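Local coordinates for protein Alpha/beta hydrolase (Novosphingobium aromaticivorans, PDB 3BWX) that is assigned to the alpha/beta hydrolase family and probably hydrolyses a substrate yet to be identified, and was crystallised with bound calcium ions, at residues R29-C34 with D55-C60; A124-D129 with A276-L281; R21-D26 with L48-A53; P61-R66 with Q85-L90. The protein carries 1 engineered substitution. One frame throughout, in Å; residues are numbered along the deposited sequence.

Overall arrangement
All four contacts belong to the alpha/beta hydrolase fold and are built on its central sheet. Contact 1 lies within the sheet and joins two parallel strands by backbone hydrogen bonds, ending in an exposed arginine at its margin. Contact 3 adjoins it, since strand 17-23 pairs with 58-61, and lays a tyrosine ring on helix 46-52 in a partly buried place. Contact 2, fully buried, seats the C-terminal helix 272-282 on strand 122-128 by apolar packing. Contact 4 is also buried but combines a salt bridge with apolar packing, between the loop following strand 58-61 and helix 80-94; its Pro61 touches Leu33 of contact 1.

Contact 1. Residues R29-C34 with D55-C60; sequences RPPVLC and DWRVLC
Val32 and Leu33 pair in parallel with Val58 and Leu59, and three backbone hydrogen bonds carry the ladder: Val32 N to Arg57 O (2.8 Å), Leu59 N to Val32 O (2.8 Å) and Cys34 N to Leu59 O (2.9 Å). Before the paired residues the segments separate, and a water bridges them, accepting from Arg57 N and donating, probably, to Pro30 O. Two arginines reach across in opposite senses. Arg57 bends at chi3 (-77°), which turns NE back; from the guanidinium NH2 gives a nearly straight bond to Arg29 O (2.8 Å, 173°) that lies in the guanidinium plane, while Pro31 CD sits over a face of the same group. Arg29 in turn runs across the Trp56 indole. Its CD stands over the six-membered ring, 3.7 Å from the centroid, in a CH-pi contact, and the guanidinium beyond makes an off-centre cation-pi contact with the planes 34° apart; NH1 adds a weak bond to Asp55 O. Pro30 O approaches the edge of the indole near its plane, 3.3 Å from Trp56 CE3. Apolar packing fills in the remainder: Val32 CG2 meets Trp56 CE3 at 3.8 Å, Pro31 CB touches Leu59 CD1, and Cys34 SG rests on Val58 CG1. Strands 32-35 and 58-61 belong to a beta-alpha-beta unit whose helix 46-52 packs on Val58; in the sheet 99-104 lies next to 32-35 and 17-23 next to 58-61.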
# COMPACT_ATOMS: atom_id res chain seq x y z
N ARG A 29 12.50 -6.27 -18.21
CA ARG A 29 12.47 -6.60 -16.78
C ARG A 29 10.99 -6.74 -16.44
O ARG A 29 10.16 -6.06 -17.03
CB ARG A 29 13.05 -5.46 -15.94
CG ARG A 29 14.54 -5.31 -16.00
CD ARG A 29 14.97 -4.07 -15.26
NE ARG A 29 16.41 -4.09 -15.06
CZ ARG A 29 17.10 -3.16 -14.38
NH1 ARG A 29 16.50 -2.12 -13.82
NH2 ARG A 29 18.41 -3.27 -14.26
N PRO A 30 10.66 -7.53 -15.41
CA PRO A 30 9.25 -7.57 -15.03
C PRO A 30 8.80 -6.20 -14.54
O PRO A 30 9.63 -5.41 -14.07
CB PRO A 30 9.20 -8.55 -13.86
CG PRO A 30 10.61 -8.61 -13.33
CD PRO A 30 11.53 -8.28 -14.51
N PRO A 31 7.48 -5.96 -14.57
CA PRO A 31 7.01 -4.69 -14.03
C PRO A 31 6.93 -4.69 -12.51
O PRO A 31 6.90 -5.75 -11.87
CB PRO A 31 5.62 -4.58 -14.65
CG PRO A 31 5.16 -5.98 -14.74
CD PRO A 31 6.36 -6.80 -15.06
N VAL A 32 6.89 -3.49 -11.94
CA VAL A 32 6.78 -3.31 -10.49
C VAL A 32 5.33 -2.90 -10.15
O VAL A 32 4.86 -1.88 -10.62
CB VAL A 32 7.75 -2.25 -9.98
CG1 VAL A 32 7.59 -2.10 -8.47
CG2 VAL A 32 9.21 -2.63 -10.31
N LEU A 33 4.64 -3.72 -9.36
CA LEU A 33 3.25 -3.44 -8.97
C LEU A 33 3.23 -2.92 -7.53
O LEU A 33 3.74 -3.59 -6.62
CB LEU A 33 2.43 -4.72 -9.05
CG LEU A 33 0.96 -4.80 -8.64
CD1 LEU A 33 0.11 -4.09 -9.66
CD2 LEU A 33 0.48 -6.26 -8.53
N CYS A 34 2.73 -1.70 -7.33
CA CYS A 34 2.74 -1.03 -6.03
C CYS A 34 1.34 -1.04 -5.47
O CYS A 34 0.44 -0.46 -6.07
CB CYS A 34 3.22 0.39 -6.20
SG CYS A 34 4.94 0.55 -6.77
N ASP A 55 13.94 2.80 -15.64
CA ASP A 55 14.64 1.58 -15.25
C ASP A 55 13.69 0.40 -15.06
O ASP A 55 14.05 -0.73 -15.28
CB ASP A 55 15.41 1.78 -13.96
CG ASP A 55 16.59 2.73 -14.12
OD1 ASP A 55 17.10 2.94 -15.24
OD2 ASP A 55 17.03 3.25 -13.10
N TRP A 56 12.48 0.70 -14.66
CA TRP A 56 11.39 -0.23 -14.47
C TRP A 56 10.05 0.33 -14.97
O TRP A 56 9.77 1.54 -14.88
CB TRP A 56 11.20 -0.51 -12.96
CG TRP A 56 12.41 -1.12 -12.33
CD1 TRP A 56 13.45 -0.45 -11.83
CD2 TRP A 56 12.75 -2.53 -12.23
NE1 TRP A 56 14.42 -1.31 -11.39
CE2 TRP A 56 14.02 -2.59 -11.63
CE3 TRP A 56 12.09 -3.74 -12.55
CZ2 TRP A 56 14.64 -3.81 -11.36
CZ3 TRP A 56 12.73 -4.96 -12.27
CH2 TRP A 56 13.97 -4.96 -11.69
N ARG A 57 9.24 -0.56 -15.52
CA ARG A 57 7.82 -0.25 -15.69
C ARG A 57 7.17 -0.28 -14.31
O ARG A 57 7.44 -1.20 -13.54
CB ARG A 57 7.11 -1.25 -16.57
CG ARG A 57 7.68 -1.29 -17.98
CD ARG A 57 7.03 -2.41 -18.78
NE ARG A 57 7.58 -3.71 -18.41
CZ ARG A 57 6.99 -4.88 -18.63
NH1 ARG A 57 5.78 -4.95 -19.18
NH2 ARG A 57 7.62 -5.98 -18.30
N VAL A 58 6.26 0.63 -14.03
CA VAL A 58 5.67 0.67 -12.70
C VAL A 58 4.17 0.84 -12.84
O VAL A 58 3.72 1.72 -13.60
CB VAL A 58 6.23 1.83 -11.82
CG1 VAL A 58 5.70 1.71 -10.37
CG2 VAL A 58 7.76 1.93 -11.78
N LEU A 59 3.42 -0.03 -12.17
CA LEU A 59 1.95 0.03 -12.14
C LEU A 59 1.52 0.35 -10.71
O LEU A 59 1.91 -0.37 -9.75
CB LEU A 59 1.33 -1.32 -12.50
CG LEU A 59 1.24 -1.76 -13.96
CD1 LEU A 59 2.57 -2.29 -14.32
CD2 LEU A 59 0.10 -2.80 -14.21
N CYS A 60 0.65 1.36 -10.56
CA CYS A 60 0.17 1.83 -9.25
C CYS A 60 -1.34 1.81 -9.26
O CYS A 60 -1.98 2.84 -9.51
CB CYS A 60 0.68 3.21 -8.94
SG CYS A 60 2.47 3.33 -8.84
O HOH W 1 10.01 -3.25 -15.93

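Contact 2. Residues A124-D129 with A276-L281; sequences AAVLND and AAIGRL
Leu281 inserts its isobutyl group between Ala124 and Val126, two residues whose side chains leave the same side of strand 122-128. Its CG, anti to the backbone N (chi1 177°), sits against the backbone between them, 3.6 Å from Ala125 O. Of the Leu281 methyls, CD1 lies 3.6 Å from Ala124 CB and 3.8 Å from Val126 CG2, while CD2 is 4.0 Å from Ala124 CB. Strand and helix run nearly antiparallel, at 154°, and the axes of these segments approach to 9.3 Å. This is the C-terminal helix 272-282 lying on the central sheet of an alpha/beta hydrolase, against a strand flanked by 99-104 and 230-235. Farther along, that strand leads to Asp129, whose OD2 is hydrogen-bonded to His265, possibly as in members of the family whose triad acid follows this strand. An alanine in place of Leu281 would probably open a gap beside the Ala124 methyl and leave Val126 CG2 with only the looser touch of Ile278 across this contact. One turn earlier in the helix, Ile278 makes that touch, its CG1 4.3 Å from Val126 CG2, and its CD1 continues to Leu48 of helix 46-52.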
# COMPACT_ATOMS: atom_id res chain seq x y z
N ALA A 124 10.32 -10.67 -7.24
CA ALA A 124 10.83 -10.22 -5.95
C ALA A 124 9.72 -9.43 -5.29
O ALA A 124 8.73 -9.03 -5.96
CB ALA A 124 12.11 -9.37 -6.15
N ALA A 125 9.85 -9.15 -3.99
CA ALA A 125 8.82 -8.44 -3.27
C ALA A 125 9.39 -7.61 -2.12
O ALA A 125 10.46 -7.87 -1.57
CB ALA A 125 7.74 -9.38 -2.75
N VAL A 126 8.60 -6.61 -1.76
CA VAL A 126 8.84 -5.75 -0.64
C VAL A 126 7.58 -5.71 0.19
O VAL A 126 6.53 -5.41 -0.36
CB VAL A 126 9.17 -4.31 -1.11
CG1 VAL A 126 9.37 -3.37 0.14
CG2 VAL A 126 10.39 -4.27 -2.03
N LEU A 127 7.68 -6.02 1.48
CA LEU A 127 6.57 -5.88 2.44
C LEU A 127 6.90 -4.66 3.27
O LEU A 127 7.93 -4.62 3.95
CB LEU A 127 6.40 -7.10 3.34
CG LEU A 127 5.86 -8.41 2.74
CD1 LEU A 127 5.90 -9.52 3.81
CD2 LEU A 127 4.42 -8.19 2.19
N ASN A 128 6.06 -3.66 3.19
CA ASN A 128 6.29 -2.42 3.91
C ASN A 128 5.41 -2.36 5.14
O ASN A 128 4.21 -2.08 5.09
CB ASN A 128 6.07 -1.23 3.04
CG ASN A 128 6.31 0.07 3.75
OD1 ASN A 128 7.11 0.16 4.69
ND2 ASN A 128 5.65 1.11 3.28
N ASP A 129 6.05 -2.67 6.26
CA ASP A 129 5.49 -2.54 7.62
C ASP A 129 4.24 -3.37 7.83
O ASP A 129 3.22 -2.91 8.39
CB ASP A 129 5.30 -1.07 8.06
CG ASP A 129 5.39 -0.90 9.58
OD1 ASP A 129 6.47 -1.17 10.09
OD2 ASP A 129 4.38 -0.59 10.25
N ALA A 276 17.19 3.05 -0.98
CA ALA A 276 18.39 2.21 -1.14
C ALA A 276 18.04 0.73 -0.94
O ALA A 276 18.50 -0.12 -1.67
CB ALA A 276 19.50 2.63 -0.18
N ALA A 277 17.19 0.43 0.06
CA ALA A 277 16.77 -0.96 0.33
C ALA A 277 16.03 -1.57 -0.87
O ALA A 277 16.28 -2.69 -1.26
CB ALA A 277 15.92 -1.06 1.61
N ILE A 278 15.08 -0.81 -1.41
CA ILE A 278 14.33 -1.21 -2.57
C ILE A 278 15.28 -1.45 -3.77
O ILE A 278 15.17 -2.44 -4.51
CB ILE A 278 13.20 -0.22 -2.86
CG1 ILE A 278 12.13 -0.35 -1.82
CG2 ILE A 278 12.57 -0.45 -4.24
CD1 ILE A 278 11.16 0.84 -1.81
N GLY A 279 16.30 -0.59 -3.93
CA GLY A 279 17.28 -0.78 -4.98
C GLY A 279 18.02 -2.10 -4.83
O GLY A 279 18.25 -2.82 -5.78
N ARG A 280 18.41 -2.45 -3.61
CA ARG A 280 19.09 -3.73 -3.36
C ARG A 280 18.20 -4.91 -3.69
O ARG A 280 18.66 -5.91 -4.25
CB ARG A 280 19.56 -3.83 -1.94
CG ARG A 280 20.65 -2.83 -1.56
CD ARG A 280 21.31 -3.20 -0.19
NE ARG A 280 20.37 -3.24 0.93
CZ ARG A 280 19.98 -2.16 1.61
NH1 ARG A 280 20.50 -1.00 1.27
NH2 ARG A 280 19.11 -2.24 2.60
N LEU A 281 16.92 -4.77 -3.37
CA LEU A 281 15.91 -5.85 -3.62
C LEU A 281 15.74 -6.05 -5.10
O LEU A 281 15.80 -7.16 -5.62
CB LEU A 281 14.61 -5.55 -2.87
CG LEU A 281 13.40 -6.47 -3.02
CD1 LEU A 281 12.58 -6.31 -4.33
CD2 LEU A 281 13.89 -7.92 -2.85

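Contact 3. Residues R21-D26 with L48-A53; sequences RAYEGD and LATRLA. With EDO (1,2-ethanediol), chain G.
Tyr23, at the end of strand 17-23, faces the last turn of helix 46-52, where Ala53 leaves the helical backbone angles while its N still donates to Ala49 O (2.8 Å). The tyrosine ring carries the contact. CG is anti to the carbonyl carbon (chi1 -61°), and one face of the ring receives the methyl of Ala49: CB stands 3.5 Å from the centroid, 18° off the ring normal, in a CH-pi contact, displaced toward the hydroxyl-bearing end and nearest CZ at 3.4 Å. At the root of the side chain, Tyr23 CB meets Ala53 CB at 3.9 Å. Thr50 CG2 comes obliquely to Tyr23 CE2, more distantly at 4.4 Å. An alanine in place of Tyr23 would keep the CB touch with Ala53 but would probably leave the Ala49 methyl without its aromatic partner and open a gap between strand and helix. Strand 17-23 is fixed by other means: Tyr23 pairs through its backbone with Val58, and both Glu24 and Asp26 bond to the backbone of Gly54. Polar linkage passes through backbone atoms beside the contact, whereas Tyr23 meets the alanines by apolar and weak CH-pi contact, so shape fit rather than charge holds them.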
# COMPACT_ATOMS: atom_id res chain seq x y z
N ARG A 21 -2.09 4.07 -12.26
CA ARG A 21 -1.08 4.88 -12.94
C ARG A 21 -0.06 3.96 -13.52
O ARG A 21 0.36 3.02 -12.84
CB ARG A 21 -0.40 5.86 -12.04
CG ARG A 21 -1.34 6.94 -11.47
CD ARG A 21 -0.58 7.96 -10.58
NE ARG A 21 -1.36 9.16 -10.29
CZ ARG A 21 -0.91 10.17 -9.56
NH1 ARG A 21 0.27 10.10 -9.02
NH2 ARG A 21 -1.65 11.26 -9.40
N ALA A 22 0.32 4.19 -14.77
CA ALA A 22 1.34 3.36 -15.43
C ALA A 22 2.53 4.23 -15.79
O ALA A 22 2.38 5.30 -16.43
CB ALA A 22 0.76 2.68 -16.69
N TYR A 23 3.70 3.81 -15.37
CA TYR A 23 4.95 4.50 -15.68
C TYR A 23 5.74 3.62 -16.60
O TYR A 23 5.99 2.46 -16.33
CB TYR A 23 5.76 4.76 -14.42
CG TYR A 23 5.09 5.63 -13.37
CD1 TYR A 23 4.03 5.14 -12.60
CD2 TYR A 23 5.48 6.94 -13.13
CE1 TYR A 23 3.42 5.91 -11.62
CE2 TYR A 23 4.88 7.70 -12.15
CZ TYR A 23 3.82 7.20 -11.41
OH TYR A 23 3.27 7.98 -10.43
N GLU A 24 6.16 4.19 -17.71
CA GLU A 24 6.84 3.44 -18.74
C GLU A 24 8.27 3.12 -18.30
O GLU A 24 8.90 3.86 -17.53
CB GLU A 24 6.83 4.22 -20.05
CG GLU A 24 7.32 3.41 -21.23
CD GLU A 24 6.46 2.16 -21.50
OE1 GLU A 24 6.67 1.08 -20.84
OE2 GLU A 24 5.56 2.29 -22.37
N GLY A 25 8.76 1.99 -18.79
CA GLY A 25 10.12 1.58 -18.50
C GLY A 25 10.50 0.32 -19.23
O GLY A 25 9.79 -0.15 -20.12
N ASP A 26 11.62 -0.23 -18.77
CA ASP A 26 12.31 -1.36 -19.38
C ASP A 26 11.39 -2.58 -19.52
O ASP A 26 11.04 -3.22 -18.53
CB ASP A 26 13.54 -1.67 -18.50
CG ASP A 26 14.48 -2.71 -19.10
OD1 ASP A 26 14.15 -3.38 -20.10
OD2 ASP A 26 15.58 -2.85 -18.50
N LEU A 48 8.26 7.43 -5.30
CA LEU A 48 8.98 6.17 -5.54
C LEU A 48 8.88 5.76 -7.01
O LEU A 48 9.84 5.34 -7.61
CB LEU A 48 8.41 5.06 -4.67
CG LEU A 48 9.09 3.70 -4.84
CD1 LEU A 48 10.53 3.79 -4.43
CD2 LEU A 48 8.32 2.64 -4.05
N ALA A 49 7.69 5.85 -7.57
CA ALA A 49 7.47 5.47 -8.94
C ALA A 49 8.35 6.30 -9.89
O ALA A 49 8.89 5.76 -10.86
CB ALA A 49 5.99 5.63 -9.31
N THR A 50 8.50 7.61 -9.63
CA THR A 50 9.34 8.46 -10.49
C THR A 50 10.81 8.08 -10.36
O THR A 50 11.57 8.24 -11.31
CB THR A 50 9.23 9.97 -10.20
OG1 THR A 50 9.64 10.24 -8.87
CG2 THR A 50 7.83 10.44 -10.39
N ARG A 51 11.22 7.62 -9.18
CA ARG A 51 12.60 7.14 -8.99
C ARG A 51 12.86 5.79 -9.66
O ARG A 51 14.00 5.49 -9.98
CB ARG A 51 12.93 7.08 -7.49
CG ARG A 51 13.00 8.47 -6.82
CD ARG A 51 13.27 8.36 -5.31
NE ARG A 51 13.52 9.73 -4.86
CZ ARG A 51 12.78 10.41 -4.01
NH1 ARG A 51 11.77 9.84 -3.39
NH2 ARG A 51 13.09 11.67 -3.75
N LEU A 52 11.83 4.95 -9.83
CA LEU A 52 11.98 3.64 -10.47
C LEU A 52 11.75 3.66 -11.96
O LEU A 52 12.33 2.81 -12.67
CB LEU A 52 11.03 2.60 -9.85
CG LEU A 52 11.20 2.35 -8.33
CD1 LEU A 52 10.25 1.34 -7.85
CD2 LEU A 52 12.70 1.91 -8.08
N ALA A 53 10.92 4.59 -12.42
CA ALA A 53 10.49 4.69 -13.85
C ALA A 53 11.66 4.75 -14.84
O ALA A 53 12.73 5.29 -14.54
CB ALA A 53 9.50 5.88 -14.08
C1 EDO G . 10.47 12.86 -0.90
O1 EDO G . 10.34 11.99 -2.03
C2 EDO G . 11.93 13.01 -0.59
O2 EDO G . 12.58 13.69 -1.67

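Contact 4. Residues P61-R66 with Q85-L90; sequences PEMRGR and QDLEAL. With EDO (1,2-ethanediol), chain R.
Arg64 reaches from the turn after strand 58-61 to Asp86 on helix 80-94. From CB, the chain starts with CG set between the backbone N and the carbonyl carbon (chi1 55°). CG and CD then pass loosely by Asp86 OD2. A bend at chi3 follows, and Arg64 NE donates to Asp86 OD2 (2.9 Å, 155°), meeting its syn lone pair within the guanidinium plane. Beyond CZ, Arg64 NH2 binds Asp86 OD1 at 3.0 Å, again on a syn lone pair, and adds a weak bond to OD2; NH1 is hydrogen-bonded outside the two segments. Guanidinium and carboxylate lie only 11° from coplanar, a side-on bidentate salt bridge, and NH2 has a second acidic partner in Asp14. A water adds a bridge, accepting from Arg64 N (2.8 Å) and donating to Asp86 OD2 (2.7 Å). Met63 to Arg66 form a type II beta turn in the loop that leads from a central strand of the alpha/beta hydrolase fold toward the next helix. Nearer the sheet, Met63, a selenomethionine, sets CE 3.8 Å from Leu87 CD2; Pro61 lays CG against the same methyl and CB against Leu90 CD2, with Trp10 touching both Pro61 and Leu90.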
# COMPACT_ATOMS: atom_id res chain seq x y z
N PRO A 61 -1.90 0.65 -8.96
CA PRO A 61 -3.35 0.54 -8.93
C PRO A 61 -3.99 1.07 -7.66
O PRO A 61 -3.38 1.08 -6.64
CB PRO A 61 -3.59 -0.97 -9.02
CG PRO A 61 -2.39 -1.53 -8.30
CD PRO A 61 -1.26 -0.65 -8.75
N GLU A 62 -5.27 1.44 -7.76
CA GLU A 62 -6.09 1.88 -6.64
C GLU A 62 -7.29 0.92 -6.52
O GLU A 62 -7.96 0.64 -7.52
CB GLU A 62 -6.62 3.30 -6.93
CG GLU A 62 -5.50 4.21 -7.38
CD GLU A 62 -5.89 5.63 -7.50
OE1 GLU A 62 -6.85 6.00 -8.24
OE2 GLU A 62 -5.19 6.40 -6.83
N MSE A 63 -7.54 0.43 -5.31
CA MSE A 63 -8.63 -0.49 -5.13
C MSE A 63 -9.98 0.21 -5.27
O MSE A 63 -10.08 1.48 -5.20
CB MSE A 63 -8.51 -1.17 -3.78
CG MSE A 63 -7.28 -2.03 -3.70
SE MSE A 63 -6.98 -3.44 -5.08
CE MSE A 63 -6.14 -2.35 -6.50
N ARG A 64 -11.04 -0.57 -5.49
CA ARG A 64 -12.38 -0.00 -5.57
C ARG A 64 -12.56 0.84 -4.31
O ARG A 64 -12.15 0.45 -3.20
CB ARG A 64 -13.46 -1.09 -5.63
CG ARG A 64 -13.42 -2.10 -4.49
CD ARG A 64 -14.51 -3.15 -4.53
NE ARG A 64 -14.34 -3.99 -5.69
CZ ARG A 64 -15.30 -4.62 -6.35
NH1 ARG A 64 -16.55 -4.47 -6.02
NH2 ARG A 64 -14.97 -5.36 -7.40
N GLY A 65 -13.17 2.01 -4.50
CA GLY A 65 -13.48 2.93 -3.41
C GLY A 65 -12.35 3.85 -3.01
O GLY A 65 -12.50 4.61 -2.05
N ARG A 66 -11.21 3.77 -3.69
CA ARG A 66 -10.08 4.64 -3.37
C ARG A 66 -9.66 5.43 -4.59
O ARG A 66 -9.63 4.92 -5.71
CB ARG A 66 -8.85 3.86 -2.88
CG ARG A 66 -8.99 3.23 -1.50
CD ARG A 66 -9.81 1.96 -1.49
NE ARG A 66 -9.66 1.28 -0.21
CZ ARG A 66 -10.46 0.31 0.21
NH1 ARG A 66 -11.45 -0.13 -0.53
NH2 ARG A 66 -10.25 -0.20 1.40
N GLN A 85 -9.24 -10.52 -5.94
CA GLN A 85 -9.85 -10.85 -7.22
C GLN A 85 -9.67 -9.72 -8.25
O GLN A 85 -9.39 -9.96 -9.40
CB GLN A 85 -11.34 -11.21 -7.09
CG GLN A 85 -11.98 -11.67 -8.44
CD GLN A 85 -13.55 -11.67 -8.48
OE1 GLN A 85 -14.21 -10.63 -8.69
NE2 GLN A 85 -14.13 -12.86 -8.31
N ASP A 86 -9.82 -8.48 -7.81
CA ASP A 86 -9.70 -7.36 -8.70
C ASP A 86 -8.24 -7.27 -9.19
O ASP A 86 -8.02 -6.90 -10.33
CB ASP A 86 -10.11 -6.05 -7.98
CG ASP A 86 -11.58 -6.00 -7.61
OD1 ASP A 86 -12.41 -6.74 -8.19
OD2 ASP A 86 -11.92 -5.12 -6.80
N LEU A 87 -7.28 -7.56 -8.34
CA LEU A 87 -5.88 -7.53 -8.79
C LEU A 87 -5.61 -8.69 -9.78
O LEU A 87 -4.85 -8.53 -10.74
CB LEU A 87 -4.94 -7.63 -7.62
CG LEU A 87 -4.80 -6.31 -6.82
CD1 LEU A 87 -4.24 -6.60 -5.42
CD2 LEU A 87 -4.03 -5.26 -7.59
N GLU A 88 -6.17 -9.89 -9.51
CA GLU A 88 -6.06 -10.97 -10.49
C GLU A 88 -6.63 -10.53 -11.84
O GLU A 88 -6.08 -10.85 -12.91
CB GLU A 88 -6.74 -12.24 -9.99
CG GLU A 88 -6.08 -12.87 -8.79
CD GLU A 88 -4.73 -13.54 -9.07
OE1 GLU A 88 -4.20 -13.45 -10.19
OE2 GLU A 88 -4.15 -14.10 -8.12
N ALA A 89 -7.72 -9.78 -11.81
CA ALA A 89 -8.33 -9.28 -13.04
C ALA A 89 -7.40 -8.27 -13.76
O ALA A 89 -7.28 -8.30 -14.98
CB ALA A 89 -9.69 -8.63 -12.78
N LEU A 90 -6.75 -7.37 -13.01
CA LEU A 90 -5.75 -6.48 -13.59
C LEU A 90 -4.62 -7.27 -14.26
O LEU A 90 -4.26 -7.00 -15.41
CB LEU A 90 -5.16 -5.57 -12.51
CG LEU A 90 -3.97 -4.72 -12.90
CD1 LEU A 90 -4.30 -3.71 -13.97
CD2 LEU A 90 -3.38 -3.98 -11.65
C1 EDO R . -5.11 9.33 -8.87
O1 EDO R . -5.78 10.59 -8.87
C2 EDO R . -4.73 9.04 -7.45
O2 EDO R . -5.95 8.92 -6.76
O HOH W 2 -10.22 -3.25 -5.87